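Local coordinates for zinc transport protein ZntB (Vibrio parahaemolyticus RIMD 2210633, PDB 3CK6) that probably takes up zinc as a Zn(2+):proton symporter of the CorA family, the crystallised part being its funnel-shaped, homopentameric cytoplasmic domain, at residues F13-A18 and H128-L134; Y152-I156 and A179-I183; I156-L160 and Y229-V233; E162-N166 and F236-I240. The protein carries 1 engineered substitution. Residue numbers count along the deposited sequence, not the author numbering.

Followed from the N terminus, the chain passes from a sheet-bearing part to a helical one. Contact 1 closes first, bringing the loop between strands 7-12 and 19-20 of the seven-stranded mixed sheet onto the loop that leads into helix 134-161. The other three contacts, in the helical part, lie on the opposite side of the chain's centre. Contacts 2 and 3 open from the same part of helix 134-161 and share Ile156; contact 2 closes early on helix 173-199, contact 3 later on helix 209-246, so three helices become one bundle. Contact 4 crosses both, laying the loop after helix 134-161 on helix 209-246 about 11 Å, centre to centre, from contact 3.

Contact 1. Residues F13-A18 and H128-L134; sequences FSTPMA and HKGPKSL
No hydrogen bond passes directly between these two loops; two waters bridge them. One donates to Phe13 O (2.9 Å) and Lys132 O (2.6 Å); the other donates to Pro16 O (3.0 Å) and Pro131 O (2.8 Å) and accepts from Ala18 N (2.8 Å). Neither segment is regular, apart from the first helical residue, Leu134; phi/psi are -104°/23° at Phe13, -59°/-19° at Pro16 and -52°/148° at Pro131. The CA atoms come closest at Pro16-Lys132 (4.6 Å) and Phe13-Ser133 (5.5 Å). Phe13, an m rotamer, directs its CA-to-CB bond at the other loop; its CE2 lies 3.2 Å from Pro131 O at the ring edge, and its CD1 3.6 Å from Leu134 CD2. Further out, Pro16 O meets Lys132 CG at 3.5 Å, and the selenomethionine Met17, folded t, p, p, sets SE 3.7 Å from His128 CB, at the edge of the imidazole. His128 (phi 62°, psi 34°) is the C-prime residue of a Schellman motif ending helix 116-126; Ser133 OG caps Ser136 N. The arrangement is that of a beta-hairpin loop (strands 7-12 and 19-20) seated on the connection between helices 116-126 and 134-161, Schellman motif at one end and N-cap at the other.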
loop_
_atom_site.group_PDB
_atom_site.type_symbol
_atom_site.label_atom_id
_atom_site.label_comp_id
_atom_site.label_asym_id
_atom_site.label_seq_id
_atom_site.Cartn_x
_atom_site.Cartn_y
_atom_site.Cartn_z
ATOM N N PHE E 13 6.617 18.930 -38.743
ATOM C CA PHE E 13 5.310 18.247 -38.786
ATOM C C PHE E 13 4.133 19.198 -38.977
ATOM O O PHE E 13 2.992 18.854 -38.618
ATOM C CB PHE E 13 5.077 17.474 -37.495
ATOM C CG PHE E 13 6.022 16.311 -37.307
ATOM C CD1 PHE E 13 7.283 16.508 -36.740
ATOM C CD2 PHE E 13 5.658 15.031 -37.714
ATOM C CE1 PHE E 13 8.162 15.452 -36.569
ATOM C CE2 PHE E 13 6.545 13.955 -37.523
ATOM C CZ PHE E 13 7.779 14.174 -36.970
ATOM N N SER E 14 4.389 20.381 -39.531
ATOM C CA SER E 14 3.279 21.286 -39.882
ATOM C C SER E 14 2.272 20.597 -40.820
ATOM O O SER E 14 1.050 20.756 -40.682
ATOM C CB SER E 14 3.800 22.575 -40.511
ATOM O OG SER E 14 4.602 23.301 -39.597
ATOM N N THR E 15 2.788 19.828 -41.774
ATOM C CA THR E 15 1.940 19.096 -42.710
ATOM C C THR E 15 1.990 17.613 -42.331
ATOM O O THR E 15 2.929 17.187 -41.629
ATOM C CB THR E 15 2.390 19.306 -44.182
ATOM O OG1 THR E 15 3.506 18.460 -44.476
ATOM C CG2 THR E 15 2.776 20.776 -44.446
ATOM N N PRO E 16 0.982 16.820 -42.770
ATOM C CA PRO E 16 0.962 15.368 -42.504
ATOM C C PRO E 16 2.171 14.591 -43.045
ATOM O O PRO E 16 2.428 13.477 -42.590
ATOM C CB PRO E 16 -0.307 14.899 -43.222
ATOM C CG PRO E 16 -1.175 16.117 -43.298
ATOM C CD PRO E 16 -0.220 17.251 -43.508
HETATM N N MSE E 17 2.896 15.168 -44.001
HETATM C CA MSE E 17 4.112 14.565 -44.535
HETATM C C MSE E 17 5.328 15.331 -43.998
HETATM O O MSE E 17 5.698 16.371 -44.539
HETATM C CB MSE E 17 4.087 14.553 -46.072
HETATM C CG MSE E 17 5.332 13.987 -46.725
HETATM SE SE MSE E 17 5.663 12.149 -46.196
HETATM C CE MSE E 17 4.198 11.321 -47.187
ATOM N N ALA E 18 5.923 14.824 -42.918
ATOM C CA ALA E 18 7.020 15.528 -42.238
ATOM C C ALA E 18 8.177 15.796 -43.194
ATOM O O ALA E 18 8.452 14.982 -44.071
ATOM C CB ALA E 18 7.512 14.728 -41.022
ATOM N N HIS E 128 9.604 8.529 -45.695
ATOM C CA HIS E 128 8.302 9.185 -45.836
ATOM C C HIS E 128 7.139 8.343 -45.304
ATOM O O HIS E 128 6.025 8.393 -45.825
ATOM C CB HIS E 128 8.084 9.619 -47.291
ATOM C CG HIS E 128 9.205 10.450 -47.826
ATOM N ND1 HIS E 128 10.126 9.967 -48.730
ATOM C CD2 HIS E 128 9.586 11.716 -47.539
ATOM C CE1 HIS E 128 11.012 10.911 -49.000
ATOM N NE2 HIS E 128 10.708 11.983 -48.289
ATOM N N LYS E 129 7.412 7.575 -44.251
ATOM C CA LYS E 129 6.425 6.676 -43.662
ATOM C C LYS E 129 6.356 6.842 -42.140
ATOM O O LYS E 129 5.899 5.949 -41.418
ATOM C CB LYS E 129 6.762 5.222 -44.022
ATOM C CG LYS E 129 6.720 4.899 -45.509
ATOM C CD LYS E 129 7.726 3.800 -45.884
ATOM C CE LYS E 129 7.534 2.484 -45.099
ATOM N NZ LYS E 129 8.174 2.506 -43.740
ATOM N N GLY E 130 6.816 7.985 -41.651
ATOM C CA GLY E 130 6.872 8.216 -40.209
ATOM C C GLY E 130 5.571 8.774 -39.642
ATOM O O GLY E 130 4.563 8.881 -40.360
ATOM N N PRO E 131 5.573 9.132 -38.342
ATOM C CA PRO E 131 4.430 9.812 -37.705
ATOM C C PRO E 131 3.963 11.059 -38.464
ATOM O O PRO E 131 4.771 11.783 -39.053
ATOM C CB PRO E 131 4.978 10.213 -36.323
ATOM C CG PRO E 131 6.488 9.958 -36.383
ATOM C CD PRO E 131 6.662 8.870 -37.380
ATOM N N LYS E 132 2.670 11.329 -38.399
ATOM C CA LYS E 132 2.097 12.438 -39.155
ATOM C C LYS E 132 1.860 13.699 -38.314
ATOM O O LYS E 132 1.307 14.679 -38.816
ATOM C CB LYS E 132 0.802 11.993 -39.857
ATOM C CG LYS E 132 0.990 10.822 -40.811
ATOM C CD LYS E 132 0.057 10.959 -42.011
ATOM C CE LYS E 132 -0.588 9.634 -42.381
ATOM N NZ LYS E 132 0.265 8.431 -42.137
ATOM N N SER E 133 2.293 13.681 -37.051
ATOM C CA SER E 133 2.050 14.783 -36.116
ATOM C C SER E 133 2.957 14.623 -34.907
ATOM O O SER E 133 3.504 13.536 -34.684
ATOM C CB SER E 133 0.591 14.782 -35.645
ATOM O OG SER E 133 0.368 13.710 -34.736
ATOM N N LEU E 134 3.123 15.689 -34.121
ATOM C CA LEU E 134 3.912 15.577 -32.888
ATOM C C LEU E 134 3.218 14.655 -31.886
ATOM O O LEU E 134 3.890 13.950 -31.147
ATOM C CB LEU E 134 4.192 16.949 -32.243
ATOM C CG LEU E 134 5.097 17.964 -32.947
ATOM C CD1 LEU E 134 5.316 19.188 -32.055
ATOM C CD2 LEU E 134 6.438 17.374 -33.339
HETATM O O HOH W 1 0.661 17.214 -38.635
HETATM O O HOH W 2 5.081 12.364 -41.778
#

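Contact 2. Residues Y152-I156 and A179-I183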
loop_
_atom_site.group_PDB
_atom_site.type_symbol
_atom_site.label_atom_id
_atom_site.label_comp_id
_atom_site.label_asym_id
_atom_site.label_seq_id
_atom_site.Cartn_x
_atom_site.Cartn_y
_atom_site.Cartn_z
ATOM N N TYR E 152 14.168 -7.149 -24.893
ATOM C CA TYR E 152 15.180 -7.504 -23.900
ATOM C C TYR E 152 14.640 -8.491 -22.861
ATOM O O TYR E 152 15.305 -9.475 -22.526
ATOM C CB TYR E 152 15.769 -6.261 -23.226
ATOM C CG TYR E 152 16.767 -6.567 -22.132
ATOM C CD1 TYR E 152 18.001 -7.149 -22.422
ATOM C CD2 TYR E 152 16.478 -6.262 -20.802
ATOM C CE1 TYR E 152 18.909 -7.429 -21.404
ATOM C CE2 TYR E 152 17.386 -6.530 -19.786
ATOM C CZ TYR E 152 18.588 -7.109 -20.090
ATOM O OH TYR E 152 19.479 -7.373 -19.068
ATOM N N LEU E 153 13.440 -8.227 -22.358
ATOM C CA LEU E 153 12.814 -9.124 -21.390
ATOM C C LEU E 153 12.686 -10.551 -21.913
ATOM O O LEU E 153 12.808 -11.491 -21.137
ATOM C CB LEU E 153 11.465 -8.595 -20.897
ATOM C CG LEU E 153 11.574 -7.474 -19.858
ATOM C CD1 LEU E 153 10.197 -6.886 -19.519
ATOM C CD2 LEU E 153 12.340 -7.935 -18.590
ATOM N N ASP E 154 12.476 -10.697 -23.222
ATOM C CA ASP E 154 12.460 -11.998 -23.894
ATOM C C ASP E 154 13.773 -12.751 -23.710
ATOM O O ASP E 154 13.751 -13.956 -23.574
ATOM C CB ASP E 154 12.189 -11.859 -25.396
ATOM C CG ASP E 154 10.733 -11.559 -25.717
ATOM O OD1 ASP E 154 9.857 -11.795 -24.850
ATOM O OD2 ASP E 154 10.471 -11.086 -26.852
ATOM N N THR E 155 14.902 -12.034 -23.728
ATOM C CA THR E 155 16.217 -12.652 -23.548
ATOM C C THR E 155 16.357 -13.141 -22.114
ATOM O O THR E 155 17.025 -14.135 -21.851
ATOM C CB THR E 155 17.389 -11.688 -23.883
ATOM O OG1 THR E 155 17.512 -10.681 -22.868
ATOM C CG2 THR E 155 17.196 -11.034 -25.232
ATOM N N ILE E 156 15.732 -12.422 -21.184
ATOM C CA ILE E 156 15.753 -12.830 -19.775
ATOM C C ILE E 156 14.870 -14.065 -19.588
ATOM O O ILE E 156 15.262 -15.038 -18.923
ATOM C CB ILE E 156 15.370 -11.668 -18.818
ATOM C CG1 ILE E 156 16.497 -10.618 -18.817
ATOM C CG2 ILE E 156 15.104 -12.198 -17.393
ATOM C CD1 ILE E 156 16.131 -9.271 -18.204
ATOM N N ALA E 179 19.924 -8.042 -13.613
ATOM C CA ALA E 179 19.366 -7.383 -14.780
ATOM C C ALA E 179 17.963 -6.866 -14.494
ATOM O O ALA E 179 17.655 -5.719 -14.806
ATOM C CB ALA E 179 19.379 -8.328 -15.970
ATOM N N LEU E 180 17.138 -7.702 -13.862
ATOM C CA LEU E 180 15.751 -7.365 -13.545
ATOM C C LEU E 180 15.637 -6.222 -12.546
ATOM O O LEU E 180 14.883 -5.302 -12.805
ATOM C CB LEU E 180 14.962 -8.588 -13.055
ATOM C CG LEU E 180 14.655 -9.693 -14.075
ATOM C CD1 LEU E 180 14.365 -11.021 -13.362
ATOM C CD2 LEU E 180 13.468 -9.264 -14.954
ATOM N N ILE E 181 16.379 -6.245 -11.433
ATOM C CA ILE E 181 16.283 -5.106 -10.489
ATOM C C ILE E 181 16.799 -3.786 -11.069
ATOM O O ILE E 181 16.226 -2.720 -10.777
ATOM C CB ILE E 181 16.827 -5.364 -9.065
ATOM C CG1 ILE E 181 18.357 -5.516 -9.076
ATOM C CG2 ILE E 181 16.084 -6.577 -8.427
ATOM C CD1 ILE E 181 19.055 -5.387 -7.682
ATOM N N SER E 182 17.831 -3.867 -11.915
ATOM C CA SER E 182 18.343 -2.703 -12.648
ATOM C C SER E 182 17.265 -2.088 -13.553
ATOM O O SER E 182 17.121 -0.863 -13.571
ATOM C CB SER E 182 19.599 -3.048 -13.455
ATOM O OG SER E 182 20.636 -3.554 -12.628
ATOM N N ILE E 183 16.525 -2.930 -14.289
ATOM C CA ILE E 183 15.390 -2.495 -15.149
ATOM C C ILE E 183 14.262 -1.932 -14.313
ATOM O O ILE E 183 13.665 -0.875 -14.656
ATOM C CB ILE E 183 14.758 -3.687 -15.999
ATOM C CG1 ILE E 183 15.773 -4.366 -16.930
ATOM C CG2 ILE E 183 13.579 -3.225 -16.830
ATOM C CD1 ILE E 183 16.774 -3.466 -17.609
#
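Tyr152 reaches across the gap between two helices and overlaps Ala179 and Ile183, a full turn apart. Its t rotamer carries the phenol so far that OH lies 3.2 Å from Ala179 CB, which sits at the ring edge, while CE2 is 3.8 Å from Ile183 CD1. The reach spans a wide gap: the local axes stay 11.7 Å apart even at closest approach, and the nearest CA atoms, those of Ile156 and Ala179, are separated by 8.2 Å. Branched side chains fill the remaining space: Ile156 CD1 approaches Ala179 CB at 4.1 Å, Ile156 CG2 lies 4.2 Å from Leu180 CD2, and Leu180 CD2 is also 4.0 Å from Leu153 CD2. No hydrogen bond joins the two segments.

Helix 209-246 packs beside the interface, where Leu153 meets Ile222, Leu180 meets Tyr229 and Leu230, and Ile183 meets Ile226; the loop residues Ile84, Pro92 and Glu93 lie against Tyr152. Beyond the contact, Ile181 and Ser182 pack on Gly231 and Phe228 of a neighbouring subunit, so helix 173-199 is wedged between its own bundle and the pentamer interface. With an angle of 152° between their directions, the segments exemplify the antiparallel helical hairpin of the CorA-family cytoplasmic domain.

Contact 3. Residues I156-L160 and Y229-V233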
loop_
_atom_site.group_PDB
_atom_site.type_symbol
_atom_site.label_atom_id
_atom_site.label_comp_id
_atom_site.label_asym_id
_atom_site.label_seq_id
_atom_site.Cartn_x
_atom_site.Cartn_y
_atom_site.Cartn_z
ATOM N N ILE E 156 15.732 -12.422 -21.184
ATOM C CA ILE E 156 15.753 -12.830 -19.775
ATOM C C ILE E 156 14.870 -14.065 -19.588
ATOM O O ILE E 156 15.262 -15.038 -18.923
ATOM C CB ILE E 156 15.370 -11.668 -18.818
ATOM C CG1 ILE E 156 16.497 -10.618 -18.817
ATOM C CG2 ILE E 156 15.104 -12.198 -17.393
ATOM C CD1 ILE E 156 16.131 -9.271 -18.204
ATOM N N GLU E 157 13.698 -14.038 -20.213
ATOM C CA GLU E 157 12.812 -15.201 -20.226
ATOM C C GLU E 157 13.533 -16.475 -20.715
ATOM O O GLU E 157 13.383 -17.539 -20.109
ATOM C CB GLU E 157 11.565 -14.919 -21.066
ATOM C CG GLU E 157 10.645 -16.135 -21.195
ATOM C CD GLU E 157 9.388 -15.827 -21.963
ATOM O OE1 GLU E 157 8.333 -16.377 -21.582
ATOM O OE2 GLU E 157 9.449 -15.029 -22.935
ATOM N N GLU E 158 14.321 -16.349 -21.786
ATOM C CA GLU E 158 15.155 -17.455 -22.315
ATOM C C GLU E 158 16.074 -18.064 -21.261
ATOM O O GLU E 158 16.207 -19.288 -21.159
ATOM C CB GLU E 158 16.050 -16.964 -23.458
ATOM C CG GLU E 158 15.355 -16.649 -24.768
ATOM C CD GLU E 158 16.192 -17.075 -25.964
ATOM O OE1 GLU E 158 17.108 -17.915 -25.781
ATOM O OE2 GLU E 158 15.929 -16.575 -27.085
ATOM N N THR E 159 16.740 -17.192 -20.513
ATOM C CA THR E 159 17.617 -17.594 -19.425
ATOM C C THR E 159 16.808 -18.389 -18.403
ATOM O O THR E 159 17.207 -19.498 -18.018
ATOM C CB THR E 159 18.289 -16.355 -18.775
ATOM O OG1 THR E 159 19.122 -15.714 -19.743
ATOM C CG2 THR E 159 19.146 -16.732 -17.565
ATOM N N LEU E 160 15.667 -17.830 -18.006
ATOM C CA LEU E 160 14.781 -18.405 -16.984
ATOM C C LEU E 160 14.224 -19.775 -17.373
ATOM O O LEU E 160 14.331 -20.735 -16.598
ATOM C CB LEU E 160 13.641 -17.422 -16.634
ATOM C CG LEU E 160 13.838 -16.413 -15.485
ATOM C CD1 LEU E 160 15.222 -15.782 -15.482
ATOM C CD2 LEU E 160 12.765 -15.334 -15.496
ATOM N N TYR E 229 9.024 -12.512 -13.312
ATOM C CA TYR E 229 10.375 -13.098 -13.517
ATOM C C TYR E 229 11.188 -13.082 -12.227
ATOM O O TYR E 229 11.924 -14.023 -11.950
ATOM C CB TYR E 229 11.143 -12.386 -14.628
ATOM C CG TYR E 229 10.586 -12.609 -16.025
ATOM C CD1 TYR E 229 9.753 -13.699 -16.318
ATOM C CD2 TYR E 229 10.915 -11.742 -17.051
ATOM C CE1 TYR E 229 9.258 -13.906 -17.609
ATOM C CE2 TYR E 229 10.422 -11.930 -18.343
ATOM C CZ TYR E 229 9.596 -13.000 -18.616
ATOM O OH TYR E 229 9.120 -13.156 -19.900
ATOM N N LEU E 230 11.060 -12.009 -11.452
ATOM C CA LEU E 230 11.730 -11.923 -10.148
ATOM C C LEU E 230 11.208 -13.018 -9.221
ATOM O O LEU E 230 11.965 -13.574 -8.439
ATOM C CB LEU E 230 11.545 -10.560 -9.522
ATOM C CG LEU E 230 12.415 -9.404 -10.003
ATOM C CD1 LEU E 230 11.801 -8.129 -9.464
ATOM C CD2 LEU E 230 13.829 -9.602 -9.480
ATOM N N GLY E 231 9.916 -13.344 -9.337
ATOM C CA GLY E 231 9.316 -14.445 -8.579
ATOM C C GLY E 231 9.840 -15.806 -9.001
ATOM O O GLY E 231 10.065 -16.672 -8.165
ATOM N N GLU E 232 10.044 -15.989 -10.304
ATOM C CA GLU E 232 10.692 -17.195 -10.826
ATOM C C GLU E 232 12.165 -17.347 -10.403
ATOM O O GLU E 232 12.635 -18.466 -10.239
ATOM C CB GLU E 232 10.626 -17.214 -12.338
ATOM C CG GLU E 232 9.247 -17.507 -12.878
ATOM C CD GLU E 232 9.300 -17.854 -14.341
ATOM O OE1 GLU E 232 9.208 -19.053 -14.657
ATOM O OE2 GLU E 232 9.454 -16.924 -15.171
ATOM N N VAL E 233 12.892 -16.243 -10.263
ATOM C CA VAL E 233 14.293 -16.342 -9.817
ATOM C C VAL E 233 14.376 -16.786 -8.356
ATOM O O VAL E 233 15.184 -17.656 -8.007
ATOM C CB VAL E 233 15.083 -15.024 -10.030
ATOM C CG1 VAL E 233 16.492 -15.173 -9.477
ATOM C CG2 VAL E 233 15.149 -14.664 -11.510
#
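The three-helix bundle of the CorA-type cytoplasmic domain offers a simple rule: two helices that both pair with an antiparallel third run roughly parallel to each other. Here segments 156-160 and 229-233 follow it, with 26° between their N-to-C directions and axes 11.0 Å apart at closest approach. Glu157 and Tyr229 bring their CA atoms to 7.4 Å, and Leu160 and Val233, one turn on, to 7.5 Å.

Apolar packing centres on Leu160, which points into the gap, its CD2 reaching 3.5 Å from Tyr229 CB and its CD1 4.1 Å from Val233 CG2. Ile156 CG2 adds a contact of 4.2 Å to Tyr229 CD2. The third helix, 173-199, completes the surroundings, with Ala176 against Leu160, Leu180 against Tyr229 and Gln177 against Val233.

Polar groups are present, but they meet carbon across this interface and form no hydrogen bond over it. Tyr229, an m rotamer, lies with its phenol extending toward the other helix, so that its OH rests 3.2 Å from Glu157 CB. Glu232 also packs on Ile181 of a neighbouring subunit, so this helix also takes part in the contact between subunits. Within this chain its carboxylate lies against a leucine methyl: Glu232 OE2 is 3.7 Å from Leu160 CD2.

Contact 4. Residues E162-N166 and F236-I240; sequences EFDVN and FQDEI
Segment 162-166 is irregular: Phe163 (phi -58°, psi 124°) and Asp164 (-139°, 115°) are extended, and the chain then bends at Val165 (-62°, -24°). It lies along segment 236-240 of helix 209-246, with CA distances of 7.4 Å for Phe163-Phe236 and 5.9 Å for Val165-Ile240. Phe163 (m) and Phe236 (t) form an offset stack (centroids 4.4 Å, planes 7° apart); Phe163 CB makes a CH-pi contact 3.5 Å from the Phe236 centroid. At the Phe236 ring edge, CE1 is 3.5 Å from Val165 N. Val165 (p) sets CG1 3.2 Å from Glu239 OE2 and CG2 3.8 Å from Ile240 N. Tyr171 and His173 meet the Phe236 ring almost perpendicularly. The loop joining helices 134-161 and 173-199 packs on helix 209-246 in the CorA-type three-helix bundle. Glu239 OE1 also makes a long, weak ion pair with Lys178 of a neighbouring subunit. Because Asp164 N and Val165 O hydrogen-bond to Thr170 and Tyr171, not across, packing, chiefly aromatic and apolar, with a carboxylate against a valine methyl, makes the contact.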
loop_
_atom_site.group_PDB
_atom_site.type_symbol
_atom_site.label_atom_id
_atom_site.label_comp_id
_atom_site.label_asym_id
_atom_site.label_seq_id
_atom_site.Cartn_x
_atom_site.Cartn_y
_atom_site.Cartn_z
ATOM N N GLU E 162 15.398 -21.902 -19.156
ATOM C CA GLU E 162 16.477 -22.882 -19.236
ATOM C C GLU E 162 17.063 -23.279 -17.871
ATOM O O GLU E 162 17.956 -24.135 -17.808
ATOM C CB GLU E 162 17.565 -22.413 -20.214
ATOM C CG GLU E 162 17.078 -22.395 -21.671
ATOM C CD GLU E 162 18.111 -21.887 -22.671
ATOM O OE1 GLU E 162 18.135 -22.418 -23.807
ATOM O OE2 GLU E 162 18.884 -20.957 -22.337
ATOM N N PHE E 163 16.553 -22.675 -16.788
ATOM C CA PHE E 163 16.936 -23.082 -15.425
ATOM C C PHE E 163 16.622 -24.552 -15.236
ATOM O O PHE E 163 15.483 -24.984 -15.428
ATOM C CB PHE E 163 16.192 -22.300 -14.332
ATOM C CG PHE E 163 16.626 -20.866 -14.178
ATOM C CD1 PHE E 163 17.880 -20.438 -14.618
ATOM C CD2 PHE E 163 15.776 -19.940 -13.557
ATOM C CE1 PHE E 163 18.275 -19.101 -14.466
ATOM C CE2 PHE E 163 16.159 -18.603 -13.402
ATOM C CZ PHE E 163 17.409 -18.186 -13.862
ATOM N N ASP E 164 17.645 -25.311 -14.859
ATOM C CA ASP E 164 17.488 -26.720 -14.552
ATOM C C ASP E 164 18.339 -27.015 -13.322
ATOM O O ASP E 164 19.564 -26.880 -13.355
ATOM C CB ASP E 164 17.896 -27.573 -15.750
ATOM C CG ASP E 164 17.766 -29.058 -15.477
ATOM O OD1 ASP E 164 16.621 -29.576 -15.480
ATOM O OD2 ASP E 164 18.814 -29.699 -15.267
ATOM N N VAL E 165 17.663 -27.386 -12.238
ATOM C CA VAL E 165 18.281 -27.541 -10.921
ATOM C C VAL E 165 19.385 -28.629 -10.886
ATOM O O VAL E 165 20.299 -28.578 -10.053
ATOM C CB VAL E 165 17.188 -27.752 -9.820
ATOM C CG1 VAL E 165 16.449 -29.087 -10.001
ATOM C CG2 VAL E 165 17.779 -27.629 -8.419
ATOM N N ASN E 166 19.314 -29.576 -11.814
ATOM C CA ASN E 166 20.288 -30.669 -11.877
ATOM C C ASN E 166 21.460 -30.397 -12.823
ATOM O O ASN E 166 22.332 -31.252 -13.021
ATOM C CB ASN E 166 19.579 -31.971 -12.235
ATOM C CG ASN E 166 18.665 -32.447 -11.126
ATOM O OD1 ASN E 166 19.129 -32.973 -10.111
ATOM N ND2 ASN E 166 17.362 -32.256 -11.307
ATOM N N PHE E 236 13.653 -20.523 -8.199
ATOM C CA PHE E 236 14.797 -21.329 -8.608
ATOM C C PHE E 236 15.874 -21.365 -7.520
ATOM O O PHE E 236 16.543 -22.377 -7.356
ATOM C CB PHE E 236 15.370 -20.892 -9.960
ATOM C CG PHE E 236 16.398 -21.851 -10.514
ATOM C CD1 PHE E 236 16.076 -23.198 -10.730
ATOM C CD2 PHE E 236 17.693 -21.417 -10.811
ATOM C CE1 PHE E 236 17.028 -24.089 -11.225
ATOM C CE2 PHE E 236 18.652 -22.305 -11.319
ATOM C CZ PHE E 236 18.321 -23.639 -11.520
ATOM N N GLN E 237 16.009 -20.270 -6.766
ATOM C CA GLN E 237 16.884 -20.224 -5.584
ATOM C C GLN E 237 16.438 -21.199 -4.491
ATOM O O GLN E 237 17.278 -21.870 -3.861
ATOM C CB GLN E 237 17.002 -18.794 -5.048
ATOM C CG GLN E 237 17.826 -17.884 -5.963
ATOM C CD GLN E 237 17.866 -16.427 -5.513
ATOM O OE1 GLN E 237 18.942 -15.812 -5.443
ATOM N NE2 GLN E 237 16.698 -15.866 -5.204
ATOM N N ASP E 238 15.124 -21.298 -4.280
ATOM C CA ASP E 238 14.545 -22.320 -3.391
ATOM C C ASP E 238 14.776 -23.739 -3.915
ATOM O O ASP E 238 15.023 -24.651 -3.130
ATOM C CB ASP E 238 13.037 -22.101 -3.172
ATOM C CG ASP E 238 12.728 -20.866 -2.331
ATOM O OD1 ASP E 238 11.539 -20.480 -2.281
ATOM O OD2 ASP E 238 13.653 -20.269 -1.737
ATOM N N GLU E 239 14.671 -23.918 -5.233
ATOM C CA GLU E 239 14.938 -25.208 -5.885
ATOM C C GLU E 239 16.352 -25.719 -5.601
ATOM O O GLU E 239 16.538 -26.870 -5.180
ATOM C CB GLU E 239 14.734 -25.099 -7.397
ATOM C CG GLU E 239 13.559 -25.877 -7.933
ATOM C CD GLU E 239 13.583 -26.010 -9.448
ATOM O OE1 GLU E 239 13.302 -25.010 -10.148
ATOM O OE2 GLU E 239 13.868 -27.121 -9.941
ATOM N N ILE E 240 17.332 -24.848 -5.840
ATOM C CA ILE E 240 18.747 -25.137 -5.590
ATOM C C ILE E 240 19.014 -25.471 -4.123
ATOM O O ILE E 240 19.639 -26.487 -3.823
ATOM C CB ILE E 240 19.643 -23.954 -6.033
ATOM C CG1 ILE E 240 19.608 -23.805 -7.552
ATOM C CG2 ILE E 240 21.103 -24.135 -5.531
ATOM C CD1 ILE E 240 20.141 -22.478 -8.055
#